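Long-range contacts in cysteine desulfurase (Fervidobacterium islandicum, PDB 6A6E), which catalyses the pyridoxal-phosphate-dependent release of sulfur from cysteine, leaving alanine, and as a SufS protein probably supplies that sulfur for iron-sulfur cluster assembly: residues E95-T100 / V245-K250; G262-D267 / L279-E284; V35-A40 / A399-Y404; G184-T189 / Q378-V383. All coordinates share one frame; numbering follows the deposited sequence.

The four contacts illustrate how chemistry follows place in a fold. All are buried, yet contact 2 lies farthest out, its centre about 26 Å from that of the chain, against 14 to 16 Å for the others. Contact 1 is ordered sheet pairing at the margin of the large sheet, and it touches contact 2, where E284 OE2 probably takes a hydrogen bond from F99 N. Contact 2 itself is loop packing against carbonyl oxygens. Contact 3 is a polar knot of amide and hydroxyl groups beside the smaller sheet; contact 4, with nearest atoms about 5 Å from it, is purely apolar. Contacts 2 and 4 also meet across the dimer, through D267 and Q378 of different subunits.

Contact 1: E95-T100 / V245-K250; sequences EEIIFT and VLYGKK
E96 lies alongside the ring of Y247, the two side chains pointing the same way, with E96 OE1 in the ring plane at its edge, 3.5 Å from Y247 CE1. The carboxylate stands nearly square to the ring, the planes 86° apart. Beyond CG the glutamate runs extended (chi2 180°), which carries OE2 past G248 to the start of helix 250-253. There the backbone N of K250 gives a 2.8 Å hydrogen bond to E96 OE2, approaching from the anti side and 17° out of the carboxylate plane. The other oxygen, OE1, accepts from the backbone N of S93.

Behind this polar end, strands 97-100 and 245-248 pair antiparallel at the margin of the seven-stranded sheet characteristic of the large domain of fold-type I PLP enzymes. I98 and L246 form a hydrogen-bonded pair, I98 N to L246 O and L246 N to I98 O both at 2.8 Å, and G248 N adds a 3.0 Å bond to E96 O. I97, F99, V245 and Y247 share one face; I97 and V245 there pack against helix 70-90. On the other face I98 CD1 meets L246 CD2 at 4.1 Å, and L246 continues onto helix 103-116.

E95 lays its carboxylate against the K250 CD and CE methylenes, crossing obliquely; E95 OE1 is 4.2 Å from K250 NZ, beyond a salt bridge, and that nitrogen pairs with E254. The buried carboxylate of E96, by contrast, is met at both oxygens by backbone N-H groups, one of them at a helix start, a setting that would probably favour its ionised form and that ties strand entry to strand exit.

Contact 2: G262-D267 / L279-E284; sequences GGEMID and LPYRFE
G263 brings its O to 3.7 Å from E284 O, two carbonyls that merely pass, while its backbone pairs with G286 just beyond. The same G263 O accepts from M265 N at 2.8 Å, closing a classic gamma turn on E264, whose phi is positive (69°). E264 then projects at the second segment. Its chain, bent at chi2 (63°), sets OE2 against the root of the Y281 side chain, 3.5 Å from Y281 CG, with carboxylate and ring planes 81° apart. OE1 makes a salt bridge with R66, and the Y281 ring also meets that of H65.

M265 makes the tightest packing. Its CB is lodged among carbonyl oxygens of the 3-10 segment 281-282, 3.2 Å from Y281 O and 3.3 Å from R282 O. The chain curls back, which leaves M265 CE 3.5 Å from R282 O and lets M265 SD take a weak hydrogen bond from G262 N. Y281 O is already engaged by E284 N within its own segment, so it takes that N-H and also a CA-H...O contact from M265.

I266 and D267 then head for the second subunit, where D267 O accepts from Q378 of that chain. The two segments thus form the foot of the hairpin of strands 268-269 and 274-276, consistent with the hairpin by which SufS-type cysteine desulfurases reach across the dimer toward the partner's active site.

Contact 3: V35-A40 / A399-Y404; sequences VYLDNA and ASVYLY
With CG anti to the carbonyl carbon (chi1 -67°), N39 points its amide at the chain around S400, while S400 places OG between its own backbone N and carbonyl carbon (chi1 56°), facing the backbone of A40. N39 ND2 gives a 2.8 Å hydrogen bond to S400 O, which lies close to the amide plane; a longer bond runs from ND2 to Y36 O. On its other branch N39 OD1 accepts from the Y404 hydroxyl, at a modelled 2.5 Å short enough to be doubtful in detail. Y404 OH is also bonded to L44 N.

Segment 35-40 leaves strand 32-36 of the six-stranded small-domain sheet and bends across the end of strand 396-400, so that the N-terminal portion joins a domain built mainly from C-terminal chain, as in other fold-type I PLP enzymes. The S400 hydroxyl accepts from A40 N at 2.9 Å, and S400 N bonds to L37 O at 2.8 Å, standing 44° out of that carbonyl plane. A water lies between S400 OG and D38 OD1, though its protons cannot serve every acceptor nearby; D38 OD2 forms a salt bridge with R371 and a hydrogen bond with H69 of the second subunit. L37 and V401 run side by side, CD2 to CG1 4.0 Å apart, beneath helix 407-423.

Contact 4: G184-T189 / Q378-V383; sequences GQSNVT and QPLMGV
V188 meets L380 tip to tip, and already at its CB the contact is close: V188 CB lies 3.6 Å from L380 CD2. Going outward, CG1, anti to the backbone N (chi1 177°), touches the same methyl at 3.7 Å and then faces M381, whose CE comes to 4.0 Å from V188 CG1. The second branch, V188 CG2, reaches L380 CD2 at 4.0 Å. One leucine methyl is therefore seated against every carbon of the valine side chain, while the methionine, bent at chi2 and chi3, brings its end methyl obliquely to one branch. T189 CG2 flanks L380 CD2 more loosely.

Within the loop, S186 OG accepts from V188 N at 3.0 Å and from T189 N at 2.9 Å; the bond from V188 N makes an ST turn and the one from T189 N an ST motif. Q185 and N187 of this loop line the PLP pocket, and N187 ND2 bonds to H375 O, next to C376, which carries the extra sulfur of a persulfide in this crystal. Segments 184-189 and 378-383 thus meet through aliphatic carbons, chiefly methyls, by dispersion and burial; direction comes from the bonds within the loop and to its other neighbours.

Contact 1: E95-T100 / V245-K250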
loop_
_atom_site.group_PDB
_atom_site.type_symbol
_atom_site.label_atom_id
_atom_site.label_comp_id
_atom_site.label_asym_id
_atom_site.label_seq_id
_atom_site.Cartn_x
_atom_site.Cartn_y
_atom_site.Cartn_z
ATOM N N GLU A 95 -8.545 -0.529 18.306
ATOM C CA GLU A 95 -7.244 -1.197 18.391
ATOM C C GLU A 95 -7.217 -2.575 17.683
ATOM O O GLU A 95 -6.186 -3.167 17.575
ATOM C CB GLU A 95 -6.730 -1.280 19.870
ATOM C CG GLU A 95 -7.189 -2.505 20.641
ATOM C CD GLU A 95 -7.128 -2.336 22.187
ATOM O OE1 GLU A 95 -6.033 -2.575 22.794
ATOM O OE2 GLU A 95 -8.197 -2.023 22.824
ATOM N N GLU A 96 -8.383 -3.051 17.208
ATOM C CA GLU A 96 -8.508 -4.271 16.427
ATOM C C GLU A 96 -8.475 -4.053 14.894
ATOM O O GLU A 96 -8.569 -5.032 14.107
ATOM C CB GLU A 96 -9.839 -4.992 16.834
ATOM C CG GLU A 96 -9.871 -5.320 18.322
ATOM C CD GLU A 96 -11.161 -6.022 18.773
ATOM O OE1 GLU A 96 -12.270 -5.565 18.411
ATOM O OE2 GLU A 96 -11.022 -7.053 19.453
ATOM N N ILE A 97 -8.391 -2.793 14.490
ATOM C CA ILE A 97 -8.319 -2.422 13.090
ATOM C C ILE A 97 -6.869 -2.053 12.714
ATOM O O ILE A 97 -6.271 -1.100 13.278
ATOM C CB ILE A 97 -9.217 -1.253 12.858
ATOM C CG1 ILE A 97 -10.685 -1.629 13.184
ATOM C CG2 ILE A 97 -9.184 -0.762 11.418
ATOM C CD1 ILE A 97 -11.257 -2.837 12.427
ATOM N N ILE A 98 -6.322 -2.818 11.769
ATOM C CA ILE A 98 -5.029 -2.573 11.198
ATOM C C ILE A 98 -5.162 -2.198 9.745
ATOM O O ILE A 98 -5.840 -2.893 9.010
ATOM C CB ILE A 98 -4.205 -3.832 11.330
ATOM C CG1 ILE A 98 -4.161 -4.163 12.852
ATOM C CG2 ILE A 98 -2.824 -3.622 10.765
ATOM C CD1 ILE A 98 -3.891 -5.609 13.043
ATOM N N PHE A 99 -4.577 -1.065 9.359
ATOM C CA PHE A 99 -4.551 -0.655 7.944
ATOM C C PHE A 99 -3.418 -1.401 7.218
ATOM O O PHE A 99 -2.304 -1.597 7.757
ATOM C CB PHE A 99 -4.447 0.865 7.754
ATOM C CG PHE A 99 -5.684 1.607 8.111
ATOM C CD1 PHE A 99 -6.854 1.407 7.404
ATOM C CD2 PHE A 99 -5.676 2.553 9.131
ATOM C CE1 PHE A 99 -7.980 2.133 7.679
ATOM C CE2 PHE A 99 -6.814 3.244 9.465
ATOM C CZ PHE A 99 -7.976 3.036 8.732
ATOM N N THR A 100 -3.783 -1.970 6.066
ATOM C CA THR A 100 -2.869 -2.628 5.156
ATOM C C THR A 100 -2.964 -2.058 3.729
ATOM O O THR A 100 -3.677 -1.048 3.472
ATOM C CB THR A 100 -3.240 -4.119 5.093
ATOM O OG1 THR A 100 -4.511 -4.254 4.450
ATOM C CG2 THR A 100 -3.331 -4.743 6.559
ATOM N N VAL A 245 -7.913 -3.310 5.046
ATOM C CA VAL A 245 -8.186 -3.463 6.449
ATOM C C VAL A 245 -7.988 -4.866 6.883
ATOM O O VAL A 245 -8.392 -5.843 6.195
ATOM C CB VAL A 245 -9.650 -3.057 6.788
ATOM C CG1 VAL A 245 -9.983 -3.381 8.252
ATOM C CG2 VAL A 245 -9.799 -1.587 6.542
ATOM N N LEU A 246 -7.370 -4.998 8.046
ATOM C CA LEU A 246 -7.330 -6.306 8.744
ATOM C C LEU A 246 -7.901 -6.085 10.109
ATOM O O LEU A 246 -7.393 -5.226 10.888
ATOM C CB LEU A 246 -5.924 -6.845 8.859
ATOM C CG LEU A 246 -5.654 -7.997 9.848
ATOM C CD1 LEU A 246 -6.180 -9.237 9.270
ATOM C CD2 LEU A 246 -4.167 -8.200 9.926
ATOM N N TYR A 247 -8.922 -6.873 10.413
ATOM C CA TYR A 247 -9.554 -6.900 11.734
ATOM C C TYR A 247 -9.053 -8.121 12.403
ATOM O O TYR A 247 -8.995 -9.143 11.771
ATOM C CB TYR A 247 -11.101 -7.005 11.706
ATOM C CG TYR A 247 -11.710 -7.545 13.024
ATOM C CD1 TYR A 247 -11.828 -6.749 14.187
ATOM C CD2 TYR A 247 -12.081 -8.873 13.132
ATOM C CE1 TYR A 247 -12.320 -7.295 15.364
ATOM C CE2 TYR A 247 -12.597 -9.422 14.312
ATOM C CZ TYR A 247 -12.721 -8.608 15.408
ATOM O OH TYR A 247 -13.215 -9.172 16.537
ATOM N N GLY A 248 -8.681 -8.037 13.672
ATOM C CA GLY A 248 -8.503 -9.227 14.479
ATOM C C GLY A 248 -8.927 -9.021 15.916
ATOM O O GLY A 248 -8.775 -7.904 16.478
ATOM N N LYS A 249 -9.406 -10.105 16.536
ATOM C CA LYS A 249 -9.650 -10.126 17.985
ATOM C C LYS A 249 -8.473 -9.660 18.761
ATOM O O LYS A 249 -7.377 -10.165 18.577
ATOM C CB LYS A 249 -10.000 -11.540 18.473
ATOM C CG LYS A 249 -11.363 -11.982 18.020
ATOM C CD LYS A 249 -11.811 -13.252 18.752
ATOM C CE LYS A 249 -13.245 -13.578 18.354
ATOM N NZ LYS A 249 -13.464 -15.024 18.520
ATOM N N LYS A 250 -8.699 -8.685 19.629
ATOM C CA LYS A 250 -7.624 -8.079 20.423
ATOM C C LYS A 250 -6.761 -9.125 21.120
ATOM O O LYS A 250 -5.521 -9.111 21.060
ATOM C CB LYS A 250 -8.276 -7.182 21.439
ATOM C CG LYS A 250 -7.315 -6.520 22.387
ATOM C CD LYS A 250 -8.051 -5.544 23.269
ATOM C CE LYS A 250 -7.086 -4.888 24.246
ATOM N NZ LYS A 250 -7.122 -5.632 25.527
HETATM O O HOH W 1 -5.936 -6.632 4.831
#

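Contact 2: G262-D267 / L279-E284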
loop_
_atom_site.group_PDB
_atom_site.type_symbol
_atom_site.label_atom_id
_atom_site.label_comp_id
_atom_site.label_asym_id
_atom_site.label_seq_id
_atom_site.Cartn_x
_atom_site.Cartn_y
_atom_site.Cartn_z
ATOM N N GLY A 262 9.751 -2.222 11.078
ATOM C CA GLY A 262 10.266 -0.922 10.729
ATOM C C GLY A 262 9.847 0.091 11.770
ATOM O O GLY A 262 9.631 -0.227 12.948
ATOM N N GLY A 263 9.687 1.320 11.330
ATOM C CA GLY A 263 9.329 2.375 12.195
ATOM C C GLY A 263 7.908 2.313 12.626
ATOM O O GLY A 263 7.106 1.529 12.048
ATOM N N GLU A 264 7.664 3.035 13.726
ATOM C CA GLU A 264 6.384 3.151 14.440
ATOM C C GLU A 264 5.909 1.881 15.171
ATOM O O GLU A 264 5.327 1.986 16.238
ATOM C CB GLU A 264 5.272 3.645 13.508
ATOM C CG GLU A 264 3.870 3.666 14.108
ATOM C CD GLU A 264 3.672 4.601 15.302
ATOM O OE1 GLU A 264 4.521 5.470 15.585
ATOM O OE2 GLU A 264 2.612 4.501 15.950
ATOM N N MET A 265 6.098 0.723 14.583
ATOM C CA MET A 265 5.665 -0.505 15.205
ATOM C C MET A 265 6.557 -0.978 16.358
ATOM O O MET A 265 6.211 -1.950 17.043
ATOM C CB MET A 265 5.477 -1.619 14.166
ATOM C CG MET A 265 6.678 -1.998 13.331
ATOM S SD MET A 265 7.935 -3.064 14.074
ATOM C CE MET A 265 6.906 -4.535 14.247
ATOM N N ILE A 266 7.715 -0.333 16.517
ATOM C CA ILE A 266 8.648 -0.664 17.582
ATOM C C ILE A 266 8.319 0.163 18.831
ATOM O O ILE A 266 7.521 1.173 18.804
ATOM C CB ILE A 266 10.158 -0.518 17.144
ATOM C CG1 ILE A 266 10.470 0.823 16.500
ATOM C CG2 ILE A 266 10.514 -1.597 16.144
ATOM C CD1 ILE A 266 10.443 2.010 17.469
ATOM N N ASP A 267 8.896 -0.287 19.924
ATOM C CA ASP A 267 8.917 0.498 21.199
ATOM C C ASP A 267 10.396 0.846 21.403
ATOM O O ASP A 267 10.761 2.003 21.234
ATOM C CB ASP A 267 8.330 -0.338 22.351
ATOM C CG ASP A 267 8.513 0.325 23.758
ATOM O OD1 ASP A 267 8.953 1.480 23.818
ATOM O OD2 ASP A 267 8.236 -0.358 24.773
ATOM N N LEU A 279 -1.041 -2.159 20.457
ATOM C CA LEU A 279 -2.027 -2.313 19.364
ATOM C C LEU A 279 -2.644 -0.975 19.107
ATOM O O LEU A 279 -2.838 -0.228 20.044
ATOM C CB LEU A 279 -3.179 -3.263 19.750
ATOM C CG LEU A 279 -2.841 -4.732 20.037
ATOM C CD1 LEU A 279 -4.097 -5.578 20.189
ATOM C CD2 LEU A 279 -1.975 -5.331 18.989
ATOM N N PRO A 280 -2.987 -0.629 17.872
ATOM C CA PRO A 280 -2.805 -1.400 16.628
ATOM C C PRO A 280 -1.454 -1.174 15.937
ATOM O O PRO A 280 -1.128 -1.819 14.929
ATOM C CB PRO A 280 -3.877 -0.778 15.720
ATOM C CG PRO A 280 -3.988 0.657 16.160
ATOM C CD PRO A 280 -3.769 0.601 17.659
ATOM N N TYR A 281 -0.681 -0.267 16.505
ATOM C CA TYR A 281 0.529 0.295 15.891
ATOM C C TYR A 281 1.607 -0.749 15.712
ATOM O O TYR A 281 2.450 -0.669 14.791
ATOM C CB TYR A 281 1.058 1.457 16.750
ATOM C CG TYR A 281 0.014 2.488 17.147
ATOM C CD1 TYR A 281 -0.709 3.214 16.173
ATOM C CD2 TYR A 281 -0.276 2.732 18.486
ATOM C CE1 TYR A 281 -1.678 4.109 16.547
ATOM C CE2 TYR A 281 -1.244 3.656 18.856
ATOM C CZ TYR A 281 -1.918 4.338 17.883
ATOM O OH TYR A 281 -2.853 5.240 18.283
ATOM N N ARG A 282 1.589 -1.745 16.590
ATOM C CA ARG A 282 2.410 -2.940 16.413
ATOM C C ARG A 282 2.428 -3.560 15.019
ATOM O O ARG A 282 3.452 -4.186 14.617
ATOM C CB ARG A 282 1.954 -4.001 17.418
ATOM C CG ARG A 282 2.682 -5.309 17.343
ATOM C CD ARG A 282 2.163 -6.280 18.429
ATOM N NE ARG A 282 2.433 -5.649 19.687
ATOM C CZ ARG A 282 1.990 -6.053 20.869
ATOM N NH1 ARG A 282 1.214 -7.143 21.003
ATOM N NH2 ARG A 282 2.333 -5.322 21.921
ATOM N N PHE A 283 1.304 -3.460 14.304
ATOM C CA PHE A 283 1.147 -4.117 13.026
ATOM C C PHE A 283 1.124 -3.163 11.832
ATOM O O PHE A 283 0.787 -3.590 10.727
ATOM C CB PHE A 283 -0.099 -5.004 13.025
ATOM C CG PHE A 283 -0.053 -6.062 14.087
ATOM C CD1 PHE A 283 0.844 -7.074 13.984
ATOM C CD2 PHE A 283 -0.817 -5.967 15.226
ATOM C CE1 PHE A 283 0.950 -8.036 14.943
ATOM C CE2 PHE A 283 -0.729 -6.937 16.220
ATOM C CZ PHE A 283 0.169 -7.980 16.080
ATOM N N GLU A 284 1.527 -1.917 12.076
ATOM C CA GLU A 284 1.753 -0.885 11.038
ATOM C C GLU A 284 3.208 -0.416 10.946
ATOM O O GLU A 284 3.631 0.388 11.712
ATOM C CB GLU A 284 0.798 0.304 11.259
ATOM C CG GLU A 284 -0.665 -0.135 11.015
ATOM C CD GLU A 284 -1.763 0.923 11.224
ATOM O OE1 GLU A 284 -1.461 2.140 11.416
ATOM O OE2 GLU A 284 -2.952 0.531 11.095
#

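Contact 3: V35-A40 / A399-Y404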
loop_
_atom_site.group_PDB
_atom_site.type_symbol
_atom_site.label_atom_id
_atom_site.label_comp_id
_atom_site.label_asym_id
_atom_site.label_seq_id
_atom_site.Cartn_x
_atom_site.Cartn_y
_atom_site.Cartn_z
ATOM N N VAL A 35 -22.156 1.355 -19.175
ATOM C CA VAL A 35 -22.896 0.488 -18.305
ATOM C C VAL A 35 -21.852 -0.366 -17.530
ATOM O O VAL A 35 -21.392 -1.396 -18.021
ATOM C CB VAL A 35 -23.898 -0.389 -19.099
ATOM C CG1 VAL A 35 -24.516 -1.417 -18.185
ATOM C CG2 VAL A 35 -25.021 0.499 -19.671
ATOM N N TYR A 36 -21.548 0.023 -16.295
ATOM C CA TYR A 36 -20.385 -0.564 -15.573
ATOM C C TYR A 36 -20.818 -1.738 -14.741
ATOM O O TYR A 36 -21.441 -1.568 -13.688
ATOM C CB TYR A 36 -19.661 0.476 -14.722
ATOM C CG TYR A 36 -18.370 -0.036 -14.126
ATOM C CD1 TYR A 36 -17.204 -0.052 -14.860
ATOM C CD2 TYR A 36 -18.332 -0.571 -12.859
ATOM C CE1 TYR A 36 -16.025 -0.574 -14.347
ATOM C CE2 TYR A 36 -17.124 -1.013 -12.297
ATOM C CZ TYR A 36 -15.994 -1.038 -13.046
ATOM O OH TYR A 36 -14.809 -1.485 -12.521
ATOM N N LEU A 37 -20.513 -2.930 -15.249
ATOM C CA LEU A 37 -20.850 -4.192 -14.573
ATOM C C LEU A 37 -19.606 -5.063 -14.243
ATOM O O LEU A 37 -19.682 -6.328 -14.260
ATOM C CB LEU A 37 -21.877 -5.010 -15.382
ATOM C CG LEU A 37 -23.224 -4.302 -15.643
ATOM C CD1 LEU A 37 -24.063 -5.147 -16.559
ATOM C CD2 LEU A 37 -23.999 -4.067 -14.360
ATOM N N ASP A 38 -18.497 -4.395 -13.894
ATOM C CA ASP A 38 -17.265 -5.092 -13.460
ATOM C C ASP A 38 -16.901 -4.680 -12.019
ATOM O O ASP A 38 -15.734 -4.576 -11.640
ATOM C CB ASP A 38 -16.128 -4.735 -14.378
ATOM C CG ASP A 38 -14.945 -5.698 -14.244
ATOM O OD1 ASP A 38 -15.170 -6.863 -13.777
ATOM O OD2 ASP A 38 -13.837 -5.271 -14.660
ATOM N N ASN A 39 -17.940 -4.515 -11.222
ATOM C CA ASN A 39 -17.838 -4.056 -9.823
ATOM C C ASN A 39 -17.084 -5.001 -8.897
ATOM O O ASN A 39 -16.509 -4.556 -7.913
ATOM C CB ASN A 39 -19.243 -3.777 -9.276
ATOM C CG ASN A 39 -19.852 -2.606 -9.973
ATOM O OD1 ASN A 39 -19.352 -1.497 -9.793
ATOM N ND2 ASN A 39 -20.843 -2.840 -10.859
ATOM N N ALA A 40 -17.115 -6.288 -9.238
ATOM C CA ALA A 40 -16.443 -7.314 -8.518
ATOM C C ALA A 40 -14.912 -7.268 -8.665
ATOM O O ALA A 40 -14.202 -7.783 -7.843
ATOM C CB ALA A 40 -16.969 -8.609 -9.008
ATOM N N ALA A 399 -20.735 -10.586 -14.886
ATOM C CA ALA A 399 -21.404 -9.315 -14.683
ATOM C C ALA A 399 -21.703 -9.151 -13.178
ATOM O O ALA A 399 -22.246 -10.029 -12.543
ATOM C CB ALA A 399 -22.685 -9.195 -15.499
ATOM N N SER A 400 -21.335 -7.994 -12.649
ATOM C CA SER A 400 -21.439 -7.733 -11.217
ATOM C C SER A 400 -22.017 -6.343 -10.977
ATOM O O SER A 400 -21.635 -5.383 -11.665
ATOM C CB SER A 400 -20.056 -7.938 -10.590
ATOM O OG SER A 400 -19.048 -7.122 -11.207
ATOM N N VAL A 401 -22.926 -6.234 -9.994
ATOM C CA VAL A 401 -23.675 -5.012 -9.747
ATOM C C VAL A 401 -23.257 -4.355 -8.431
ATOM O O VAL A 401 -22.784 -5.032 -7.507
ATOM C CB VAL A 401 -25.221 -5.240 -9.708
ATOM C CG1 VAL A 401 -25.732 -5.636 -11.061
ATOM C CG2 VAL A 401 -25.620 -6.357 -8.734
ATOM N N TYR A 402 -23.474 -3.034 -8.369
ATOM C CA TYR A 402 -23.232 -2.293 -7.141
ATOM C C TYR A 402 -24.127 -1.040 -7.113
ATOM O O TYR A 402 -25.083 -0.917 -7.899
ATOM C CB TYR A 402 -21.717 -1.940 -7.016
ATOM C CG TYR A 402 -21.272 -1.586 -5.583
ATOM C CD1 TYR A 402 -21.557 -2.420 -4.524
ATOM C CD2 TYR A 402 -20.540 -0.458 -5.314
ATOM C CE1 TYR A 402 -21.156 -2.145 -3.237
ATOM C CE2 TYR A 402 -20.126 -0.165 -4.014
ATOM C CZ TYR A 402 -20.449 -1.009 -2.976
ATOM O OH TYR A 402 -20.041 -0.718 -1.698
ATOM N N LEU A 403 -23.817 -0.115 -6.208
ATOM C CA LEU A 403 -24.708 0.935 -5.771
ATOM C C LEU A 403 -25.371 1.745 -6.880
ATOM O O LEU A 403 -26.602 1.964 -6.853
ATOM C CB LEU A 403 -23.914 1.922 -4.885
ATOM C CG LEU A 403 -24.659 3.152 -4.403
ATOM C CD1 LEU A 403 -25.850 2.675 -3.596
ATOM C CD2 LEU A 403 -23.809 4.063 -3.560
ATOM N N TYR A 404 -24.541 2.222 -7.810
ATOM C CA TYR A 404 -24.892 3.129 -8.862
ATOM C C TYR A 404 -25.439 2.352 -10.119
ATOM O O TYR A 404 -25.604 2.941 -11.186
ATOM C CB TYR A 404 -23.659 4.022 -9.256
ATOM C CG TYR A 404 -22.344 3.216 -9.260
ATOM C CD1 TYR A 404 -22.138 2.160 -10.173
ATOM C CD2 TYR A 404 -21.372 3.439 -8.287
ATOM C CE1 TYR A 404 -20.990 1.372 -10.138
ATOM C CE2 TYR A 404 -20.208 2.639 -8.205
ATOM C CZ TYR A 404 -20.021 1.618 -9.128
ATOM O OH TYR A 404 -18.931 0.837 -9.040
HETATM O O HOH W 2 -17.610 -8.648 -13.423
#

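Contact 4: G184-T189 / Q378-V383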
loop_
_atom_site.group_PDB
_atom_site.type_symbol
_atom_site.label_atom_id
_atom_site.label_comp_id
_atom_site.label_asym_id
_atom_site.label_seq_id
_atom_site.Cartn_x
_atom_site.Cartn_y
_atom_site.Cartn_z
ATOM N N GLY A 184 -16.037 -14.929 2.462
ATOM C CA GLY A 184 -17.320 -14.507 2.938
ATOM C C GLY A 184 -18.322 -14.523 1.788
ATOM O O GLY A 184 -19.551 -14.606 2.017
ATOM N N GLN A 185 -17.823 -14.404 0.556
ATOM C CA GLN A 185 -18.654 -14.500 -0.654
ATOM C C GLN A 185 -17.760 -14.660 -1.869
ATOM O O GLN A 185 -16.795 -13.881 -2.028
ATOM C CB GLN A 185 -19.472 -13.217 -0.844
ATOM C CG GLN A 185 -20.282 -13.168 -2.144
ATOM C CD GLN A 185 -20.977 -11.845 -2.361
ATOM O OE1 GLN A 185 -20.685 -10.880 -1.686
ATOM N NE2 GLN A 185 -21.921 -11.802 -3.266
ATOM N N SER A 186 -18.074 -15.642 -2.729
ATOM C CA SER A 186 -17.271 -15.953 -3.906
ATOM C C SER A 186 -17.417 -14.857 -4.932
ATOM O O SER A 186 -18.523 -14.358 -5.184
ATOM C CB SER A 186 -17.630 -17.320 -4.506
ATOM O OG SER A 186 -17.054 -17.524 -5.806
ATOM N N ASN A 187 -16.266 -14.498 -5.496
ATOM C CA ASN A 187 -16.167 -13.551 -6.595
ATOM C C ASN A 187 -16.539 -14.183 -7.951
ATOM O O ASN A 187 -16.525 -13.474 -8.938
ATOM C CB ASN A 187 -14.738 -12.972 -6.705
ATOM C CG ASN A 187 -13.725 -13.979 -7.185
ATOM O OD1 ASN A 187 -13.673 -15.082 -6.677
ATOM N ND2 ASN A 187 -12.885 -13.603 -8.167
ATOM N N VAL A 188 -16.846 -15.486 -7.969
ATOM C CA VAL A 188 -17.273 -16.231 -9.186
ATOM C C VAL A 188 -18.698 -16.816 -9.093
ATOM O O VAL A 188 -19.536 -16.570 -9.962
ATOM C CB VAL A 188 -16.302 -17.372 -9.481
ATOM C CG1 VAL A 188 -16.774 -18.178 -10.684
ATOM C CG2 VAL A 188 -14.908 -16.807 -9.794
ATOM N N THR A 189 -18.989 -17.520 -8.011
ATOM C CA THR A 189 -20.329 -18.065 -7.824
ATOM C C THR A 189 -21.324 -17.096 -7.278
ATOM O O THR A 189 -22.527 -17.319 -7.419
ATOM C CB THR A 189 -20.336 -19.295 -6.945
ATOM O OG1 THR A 189 -20.105 -18.920 -5.567
ATOM C CG2 THR A 189 -19.332 -20.284 -7.404
ATOM N N GLN A 378 -8.520 -20.205 -10.647
ATOM C CA GLN A 378 -8.202 -21.222 -11.649
ATOM C C GLN A 378 -8.661 -22.577 -11.173
ATOM O O GLN A 378 -9.287 -23.232 -11.936
ATOM C CB GLN A 378 -6.721 -21.319 -11.977
ATOM C CG GLN A 378 -6.275 -20.329 -13.020
ATOM C CD GLN A 378 -4.788 -20.348 -13.309
ATOM O OE1 GLN A 378 -4.160 -21.410 -13.387
ATOM N NE2 GLN A 378 -4.216 -19.159 -13.497
ATOM N N PRO A 379 -8.372 -22.971 -9.917
ATOM C CA PRO A 379 -8.849 -24.284 -9.542
ATOM C C PRO A 379 -10.403 -24.404 -9.574
ATOM O O PRO A 379 -10.922 -25.474 -9.955
ATOM C CB PRO A 379 -8.232 -24.504 -8.140
ATOM C CG PRO A 379 -7.091 -23.524 -8.062
ATOM C CD PRO A 379 -7.593 -22.351 -8.835
ATOM N N LEU A 380 -11.131 -23.322 -9.270
ATOM C CA LEU A 380 -12.578 -23.382 -9.371
ATOM C C LEU A 380 -13.034 -23.705 -10.798
ATOM O O LEU A 380 -14.011 -24.407 -10.986
ATOM C CB LEU A 380 -13.250 -22.132 -8.846
ATOM C CG LEU A 380 -14.757 -21.945 -8.994
ATOM C CD1 LEU A 380 -15.536 -23.052 -8.342
ATOM C CD2 LEU A 380 -15.218 -20.606 -8.431
ATOM N N MET A 381 -12.324 -23.236 -11.800
ATOM C CA MET A 381 -12.733 -23.501 -13.160
ATOM C C MET A 381 -12.785 -25.002 -13.440
ATOM O O MET A 381 -13.689 -25.456 -14.116
ATOM C CB MET A 381 -11.814 -22.811 -14.182
ATOM C CG MET A 381 -11.793 -21.285 -14.071
ATOM S SD MET A 381 -13.352 -20.515 -14.485
ATOM C CE MET A 381 -13.883 -19.745 -12.969
ATOM N N GLY A 382 -11.830 -25.762 -12.931
ATOM C CA GLY A 382 -11.836 -27.203 -13.124
ATOM C C GLY A 382 -13.042 -27.891 -12.510
ATOM O O GLY A 382 -13.569 -28.812 -13.091
ATOM N N VAL A 383 -13.468 -27.441 -11.322
ATOM C CA VAL A 383 -14.725 -27.862 -10.732
ATOM C C VAL A 383 -15.912 -27.519 -11.618
ATOM O O VAL A 383 -16.793 -28.339 -11.803
ATOM C CB VAL A 383 -14.902 -27.248 -9.303
ATOM C CG1 VAL A 383 -16.256 -27.587 -8.683
ATOM C CG2 VAL A 383 -13.742 -27.686 -8.403
#